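Local coordinates for protein alpha-1,3-glucanase (Streptomyces thermodiastaticus, PDB 7C7D) that hydrolyses alpha-1,3-glucan, as a thermostable glycosidase of family GH87 whose catalytic unit joins a beta-sandwich-like domain to a right-handed parallel beta-helix, at residues A[55-67]-A[188-200]. Numbering follows the deposited sequence.
With CA (calcium ion), chain C.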
ATOM      1  N   ALA A  55       2.185   9.924   4.937  1.00 12.94           N
ATOM      2  CA  ALA A  55       3.628  10.018   5.029  1.00 12.88           C
ATOM      3  C   ALA A  55       4.090  11.434   4.737  1.00 14.47           C
ATOM      4  O   ALA A  55       3.473  12.170   3.963  1.00 16.33           O
ATOM      5  CB  ALA A  55       4.266   9.065   4.024  1.00 13.52           C
ATOM      6  N   ASP A  56       5.192  11.808   5.373  1.00 16.27           N
ATOM      7  CA  ASP A  56       5.909  13.034   5.044  1.00 20.88           C
ATOM      8  C   ASP A  56       6.812  12.691   3.867  1.00 22.40           C
ATOM      9  O   ASP A  56       7.825  12.008   4.025  1.00 24.98           O
ATOM     10  CB  ASP A  56       6.715  13.495   6.253  1.00 25.81           C
ATOM     11  CG  ASP A  56       7.429  14.806   6.019  1.00 33.12           C
ATOM     12  OD1 ASP A  56       7.088  15.507   5.044  1.00 36.48           O
ATOM     13  OD2 ASP A  56       8.315  15.152   6.833  1.00 36.66           O
ATOM     14  N   LEU A  57       6.428  13.144   2.674  1.00 22.32           N
ATOM     15  CA  LEU A  57       7.068  12.708   1.450  1.00 22.77           C
ATOM     16  C   LEU A  57       7.675  13.886   0.704  1.00 20.67           C
ATOM     17  O   LEU A  57       7.071  14.959   0.643  1.00 22.64           O
ATOM     18  CB  LEU A  57       6.050  12.031   0.526  1.00 24.75           C
ATOM     19  CG  LEU A  57       5.405  10.762   1.079  1.00 25.98           C
ATOM     20  CD1 LEU A  57       4.101  10.447   0.356  1.00 26.32           C
ATOM     21  CD2 LEU A  57       6.368   9.582   0.982  1.00 26.40           C
ATOM     22  N   PRO A  58       8.850  13.701   0.104  1.00 21.18           N
ATOM     23  CA  PRO A  58       9.495  14.785  -0.647  1.00 20.87           C
ATOM     24  C   PRO A  58       8.981  14.891  -2.074  1.00 19.42           C
ATOM     25  O   PRO A  58       9.716  15.332  -2.963  1.00 22.05           O
ATOM     26  CB  PRO A  58      10.967  14.357  -0.639  1.00 22.70           C
ATOM     27  CG  PRO A  58      10.874  12.850  -0.711  1.00 23.06           C
ATOM     28  CD  PRO A  58       9.681  12.484   0.144  1.00 23.12           C
ATOM     29  N   PHE A  59       7.741  14.468  -2.318  1.00 19.58           N
ATOM     30  CA  PHE A  59       7.130  14.603  -3.633  1.00 18.17           C
ATOM     31  C   PHE A  59       5.676  15.026  -3.486  1.00 17.85           C
ATOM     32  O   PHE A  59       5.054  14.842  -2.436  1.00 19.86           O
ATOM     33  CB  PHE A  59       7.262  13.335  -4.509  1.00 17.60           C
ATOM     34  CG  PHE A  59       6.431  12.157  -4.056  1.00 17.38           C
ATOM     35  CD1 PHE A  59       5.096  12.031  -4.429  1.00 17.06           C
ATOM     36  CD2 PHE A  59       7.007  11.142  -3.310  1.00 18.54           C
ATOM     37  CE1 PHE A  59       4.344  10.930  -4.037  1.00 17.78           C
ATOM     38  CE2 PHE A  59       6.261  10.035  -2.913  1.00 17.94           C
ATOM     39  CZ  PHE A  59       4.928   9.931  -3.274  1.00 17.39           C
ATOM     40  N   THR A  60       5.138  15.586  -4.568  1.00 17.69           N
ATOM     41  CA  THR A  60       3.729  15.941  -4.653  1.00 18.21           C
ATOM     42  C   THR A  60       3.144  15.319  -5.910  1.00 17.31           C
ATOM     43  O   THR A  60       3.744  15.404  -6.987  1.00 18.73           O
ATOM     44  CB  THR A  60       3.553  17.458  -4.676  1.00 21.35           C
ATOM     45  OG1 THR A  60       4.010  17.989  -3.432  1.00 24.50           O
ATOM     46  CG2 THR A  60       2.095  17.832  -4.862  1.00 22.96           C
ATOM     47  N   SER A  61       1.982  14.692  -5.767  1.00 17.16           N
ATOM     48  CA  SER A  61       1.308  14.050  -6.883  1.00 17.90           C
ATOM     49  C   SER A  61       0.333  15.014  -7.538  1.00 17.82           C
ATOM     50  O   SER A  61      -0.307  15.825  -6.864  1.00 21.09           O
ATOM     51  CB  SER A  61       0.556  12.809  -6.405  1.00 17.67           C
ATOM     52  OG  SER A  61       1.444  11.878  -5.818  1.00 19.33           O
ATOM     53  N   VAL A  62       0.227  14.921  -8.860  1.00 16.62           N
ATOM     54  CA  VAL A  62      -0.758  15.668  -9.632  1.00 15.79           C
ATOM     55  C   VAL A  62      -1.530  14.666 -10.478  1.00 14.33           C
ATOM     56  O   VAL A  62      -0.935  13.943 -11.290  1.00 14.28           O
ATOM     57  CB  VAL A  62      -0.104  16.733 -10.526  1.00 18.25           C
ATOM     58  CG1 VAL A  62      -1.177  17.497 -11.299  1.00 19.32           C
ATOM     59  CG2 VAL A  62       0.748  17.686  -9.690  1.00 20.39           C
ATOM     60  N   GLU A  63      -2.842  14.604 -10.279  1.00 14.22           N
ATOM     61  CA  GLU A  63      -3.662  13.695 -11.064  1.00 13.74           C
ATOM     62  C   GLU A  63      -3.664  14.139 -12.520  1.00 13.76           C
ATOM     63  O   GLU A  63      -3.786  15.328 -12.827  1.00 14.47           O
ATOM     64  CB  GLU A  63      -5.092  13.675 -10.529  1.00 13.34           C
ATOM     65  CG  GLU A  63      -5.236  13.142  -9.109  1.00 13.16           C
ATOM     66  CD  GLU A  63      -5.026  11.640  -9.000  1.00 13.98           C
ATOM     67  OE1 GLU A  63      -4.983  11.157  -7.852  1.00 15.97           O
ATOM     68  OE2 GLU A  63      -4.916  10.951 -10.037  1.00 12.90           O
ATOM     69  N   ALA A  64      -3.541  13.175 -13.430  1.00 13.63           N
ATOM     70  CA  ALA A  64      -3.527  13.524 -14.847  1.00 14.27           C
ATOM     71  C   ALA A  64      -4.823  14.200 -15.266  1.00 14.08           C
ATOM     72  O   ALA A  64      -4.816  15.096 -16.122  1.00 15.57           O
ATOM     73  CB  ALA A  64      -3.272  12.274 -15.685  1.00 15.83           C
ATOM     74  N   GLU A  65      -5.941  13.796 -14.666  1.00 14.22           N
ATOM     75  CA  GLU A  65      -7.236  14.366 -14.993  1.00 14.87           C
ATOM     76  C   GLU A  65      -7.369  15.814 -14.540  1.00 15.62           C
ATOM     77  O   GLU A  65      -8.318  16.483 -14.953  1.00 18.25           O
ATOM     78  CB  GLU A  65      -8.352  13.493 -14.405  1.00 15.45           C
ATOM     79  CG  GLU A  65      -8.259  13.263 -12.886  1.00 14.55           C
ATOM     80  CD  GLU A  65      -7.458  12.021 -12.480  1.00 13.27           C
ATOM     81  OE1 GLU A  65      -6.527  11.621 -13.206  1.00 13.49           O
ATOM     82  OE2 GLU A  65      -7.746  11.457 -11.402  1.00 13.55           O
ATOM     83  N   SER A  66      -6.445  16.310 -13.717  1.00 14.68           N
ATOM     84  CA  SER A  66      -6.412  17.712 -13.314  1.00 15.78           C
ATOM     85  C   SER A  66      -5.479  18.546 -14.175  1.00 16.51           C
ATOM     86  O   SER A  66      -5.363  19.757 -13.955  1.00 17.86           O
ATOM     87  CB  SER A  66      -6.000  17.842 -11.840  1.00 17.00           C
ATOM     88  OG  SER A  66      -4.591  17.744 -11.692  1.00 19.37           O
ATOM     89  N   ALA A  67      -4.816  17.936 -15.145  1.00 16.78           N
ATOM     90  CA  ALA A  67      -3.873  18.625 -16.004  1.00 17.66           C
ATOM     91  C   ALA A  67      -4.536  18.953 -17.337  1.00 18.38           C
ATOM     92  O   ALA A  67      -5.678  18.577 -17.600  1.00 21.99           O
ATOM     93  CB  ALA A  67      -2.607  17.785 -16.176  1.00 18.16           C
ATOM     94  N   VAL A 188      -1.166   5.443 -24.251  1.00 16.58           N
ATOM     95  CA  VAL A 188      -0.825   5.422 -22.834  1.00 16.86           C
ATOM     96  C   VAL A 188      -1.958   6.062 -22.049  1.00 15.59           C
ATOM     97  O   VAL A 188      -2.368   7.188 -22.348  1.00 16.45           O
ATOM     98  CB  VAL A 188       0.500   6.151 -22.546  1.00 17.28           C
ATOM     99  CG1 VAL A 188       0.874   5.999 -21.069  1.00 18.14           C
ATOM    100  CG2 VAL A 188       1.615   5.634 -23.452  1.00 18.56           C
ATOM    101  N   THR A 189      -2.454   5.357 -21.040  1.00 14.00           N
ATOM    102  CA  THR A 189      -3.433   5.915 -20.118  1.00 13.85           C
ATOM    103  C   THR A 189      -2.669   6.396 -18.893  1.00 12.79           C
ATOM    104  O   THR A 189      -2.110   5.590 -18.146  1.00 13.87           O
ATOM    105  CB  THR A 189      -4.496   4.877 -19.778  1.00 15.34           C
ATOM    106  OG1 THR A 189      -5.191   4.535 -20.986  1.00 16.76           O
ATOM    107  CG2 THR A 189      -5.494   5.436 -18.770  1.00 15.98           C
ATOM    108  N   VAL A 190      -2.605   7.714 -18.717  1.00 13.30           N
ATOM    109  CA  VAL A 190      -1.827   8.328 -17.646  1.00 13.33           C
ATOM    110  C   VAL A 190      -2.740   8.602 -16.460  1.00 12.53           C
ATOM    111  O   VAL A 190      -3.773   9.267 -16.600  1.00 13.25           O
ATOM    112  CB  VAL A 190      -1.142   9.616 -18.133  1.00 14.60           C
ATOM    113  CG1 VAL A 190      -0.298  10.221 -17.019  1.00 14.83           C
ATOM    114  CG2 VAL A 190      -0.274   9.325 -19.363  1.00 16.58           C
ATOM    115  N   ASP A 191      -2.352   8.106 -15.287  1.00 12.33           N
ATOM    116  CA  ASP A 191      -3.186   8.218 -14.093  1.00 11.80           C
ATOM    117  C   ASP A 191      -2.818   9.432 -13.240  1.00 11.90           C
ATOM    118  O   ASP A 191      -3.679  10.259 -12.905  1.00 12.65           O
ATOM    119  CB  ASP A 191      -3.035   6.929 -13.284  1.00 11.84           C
ATOM    120  CG  ASP A 191      -3.853   6.928 -12.014  1.00 11.62           C
ATOM    121  OD1 ASP A 191      -4.715   7.828 -11.837  1.00 12.61           O
ATOM    122  OD2 ASP A 191      -3.636   6.008 -11.189  1.00 12.32           O
ATOM    123  N   VAL A 192      -1.545   9.529 -12.859  1.00 12.55           N
ATOM    124  CA  VAL A 192      -1.078  10.506 -11.881  1.00 12.73           C
ATOM    125  C   VAL A 192       0.433  10.591 -12.050  1.00 13.01           C
ATOM    126  O   VAL A 192       1.082   9.611 -12.426  1.00 13.75           O
ATOM    127  CB  VAL A 192      -1.502  10.097 -10.442  1.00 12.79           C
ATOM    128  CG1 VAL A 192      -1.062   8.671 -10.093  1.00 13.68           C
ATOM    129  CG2 VAL A 192      -0.993  11.105  -9.402  1.00 14.23           C
ATOM    130  N   ALA A 193       0.989  11.771 -11.801  1.00 13.84           N
ATOM    131  CA  ALA A 193       2.427  11.986 -11.867  1.00 13.83           C
ATOM    132  C   ALA A 193       2.921  12.549 -10.543  1.00 14.31           C
ATOM    133  O   ALA A 193       2.271  13.415  -9.946  1.00 16.00           O
ATOM    134  CB  ALA A 193       2.790  12.944 -13.007  1.00 16.14           C
ATOM    135  N   ASP A 194       4.070  12.056 -10.085  1.00 14.25           N
ATOM    136  CA  ASP A 194       4.691  12.496  -8.841  1.00 14.61           C
ATOM    137  C   ASP A 194       5.924  13.325  -9.175  1.00 15.68           C
ATOM    138  O   ASP A 194       6.767  12.900  -9.975  1.00 16.83           O
ATOM    139  CB  ASP A 194       5.128  11.307  -7.975  1.00 15.93           C
ATOM    140  CG  ASP A 194       4.027  10.284  -7.747  1.00 16.43           C
ATOM    141  OD1 ASP A 194       2.833  10.642  -7.729  1.00 16.57           O
ATOM    142  OD2 ASP A 194       4.379   9.099  -7.570  1.00 17.87           O
ATOM    143  N   PHE A 195       6.040  14.498  -8.554  1.00 15.87           N
ATOM    144  CA  PHE A 195       7.143  15.420  -8.791  1.00 17.59           C
ATOM    145  C   PHE A 195       7.990  15.476  -7.529  1.00 17.59           C
ATOM    146  O   PHE A 195       7.506  15.909  -6.479  1.00 17.14           O
ATOM    147  CB  PHE A 195       6.588  16.794  -9.160  1.00 17.83           C
ATOM    148  CG  PHE A 195       5.849  16.798 -10.464  1.00 18.52           C
ATOM    149  CD1 PHE A 195       4.506  16.449 -10.525  1.00 19.33           C
ATOM    150  CD2 PHE A 195       6.512  17.099 -11.640  1.00 20.31           C
ATOM    151  CE1 PHE A 195       3.830  16.437 -11.733  1.00 19.60           C
ATOM    152  CE2 PHE A 195       5.844  17.081 -12.853  1.00 21.24           C
ATOM    153  CZ  PHE A 195       4.503  16.749 -12.900  1.00 20.66           C
ATOM    154  N   GLU A 196       9.236  15.007  -7.626  1.00 18.94           N
ATOM    155  CA  GLU A 196      10.087  14.776  -6.465  1.00 20.61           C
ATOM    156  C   GLU A 196      11.400  15.533  -6.599  1.00 21.77           C
ATOM    157  O   GLU A 196      11.957  15.650  -7.697  1.00 20.97           O
ATOM    158  CB  GLU A 196      10.402  13.279  -6.293  1.00 20.08           C
ATOM    159  CG  GLU A 196      11.160  12.956  -5.006  1.00 22.07           C
ATOM    160  CD  GLU A 196      11.223  11.473  -4.694  1.00 23.03           C
ATOM    161  OE1 GLU A 196      10.528  10.677  -5.365  1.00 22.69           O
ATOM    162  OE2 GLU A 196      11.973  11.103  -3.763  1.00 23.38           O
ATOM    163  N   GLN A 197      11.898  16.034  -5.469  1.00 24.15           N
ATOM    164  CA  GLN A 197      13.247  16.575  -5.373  1.00 27.06           C
ATOM    165  C   GLN A 197      14.152  15.474  -4.837  1.00 27.83           C
ATOM    166  O   GLN A 197      14.079  15.122  -3.654  1.00 27.44           O
ATOM    167  CB  GLN A 197      13.276  17.783  -4.442  1.00 29.21           C
ATOM    168  CG  GLN A 197      14.627  18.464  -4.400  1.00 32.34           C
ATOM    169  CD  GLN A 197      15.026  19.033  -5.748  1.00 35.11           C
ATOM    170  OE1 GLN A 197      16.203  19.031  -6.111  1.00 37.42           O
ATOM    171  NE2 GLN A 197      14.048  19.535  -6.493  1.00 36.46           N
ATOM    172  N   VAL A 198      14.994  14.928  -5.709  1.00 26.17           N
ATOM    173  CA  VAL A 198      15.928  13.870  -5.349  1.00 26.97           C
ATOM    174  C   VAL A 198      17.302  14.491  -5.160  1.00 28.44           C
ATOM    175  O   VAL A 198      17.778  15.240  -6.020  1.00 29.49           O
ATOM    176  CB  VAL A 198      15.960  12.772  -6.424  1.00 27.47           C
ATOM    177  CG1 VAL A 198      17.071  11.766  -6.133  1.00 28.22           C
ATOM    178  CG2 VAL A 198      14.610  12.076  -6.499  1.00 26.87           C
ATOM    179  N   SER A 199      17.934  14.184  -4.033  1.00 28.58           N
ATOM    180  CA  SER A 199      19.268  14.682  -3.753  1.00 29.64           C
ATOM    181  C   SER A 199      20.270  14.114  -4.753  1.00 28.04           C
ATOM    182  O   SER A 199      20.056  13.061  -5.362  1.00 27.83           O
ATOM    183  CB  SER A 199      19.688  14.258  -2.348  1.00 32.84           C
ATOM    184  OG  SER A 199      19.108  15.100  -1.374  1.00 35.93           O
ATOM    185  N   ALA A 200      21.381  14.824  -4.917  1.00 28.53           N
ATOM    186  CA  ALA A 200      22.482  14.289  -5.700  1.00 27.71           C
ATOM    187  C   ALA A 200      22.979  12.987  -5.072  1.00 28.04           C
ATOM    188  O   ALA A 200      22.771  12.717  -3.885  1.00 28.30           O
ATOM    189  CB  ALA A 200      23.621  15.308  -5.781  1.00 28.12           C
TER
HETATM  190 CA    CA C 701      -5.917   9.751 -11.718  1.00 11.75          CA
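Ser61 and Asp194 face each other as a non-hydrogen-bonded pair of the antiparallel strands 59-63 and 188-196, and at this position the link across the strands is made by the side chains. Ser61 OG donates to Asp194 OD1 at 2.7 Å, reaching it from above the carboxylate plane. With CG beside the backbone N (chi1 -51°), the Asp194 carboxylate also runs alongside the Phe59 ring, the two planes 28° apart and Phe59 CD1 3.6 Å from Asp194 CB. Asp194 OD2 forms a salt bridge to Arg372 and Glu196 OE2 one to Arg346, tying the face of Phe59, Ser61 and Glu196 to the beta-helix. Replacing Asp194 by alanine removes the carboxylate, which would probably cost Ser61 OG this acceptor and Arg372 this salt bridge. On the face of Val62 and Phe195 the two side chains lie at a slant, Val62 CG2 3.9 Å from Phe195 CE1, and Phe103 packs against Val62. The backbone bonds are short and fairly straight from Thr60 to Val62, for example Val62 N to Ala193 O, 2.8 Å; toward the loop at Pro58 the pairing slackens, Gln197 N making only a weak bond to Pro58 O (3.4 Å), with both residues partly exposed. Just after strand 59-63, Ala64 N bonds to Asp191 O from above the carbonyl plane, and that same oxygen ligates calcium. Bent at chi2 (-72°), Glu63 brings OE2 to the metal at 2.3 Å; Asp191 adds OD1, Glu65 chelates through both carboxylate oxygens, and the backbone oxygens of Ser88 and Gln91 complete the protein ligands. Strand pairing thus leads directly into a calcium site within the antiparallel beta-sheet domain that packs against the parallel beta-helix, which probably carries the active site as in related enzymes.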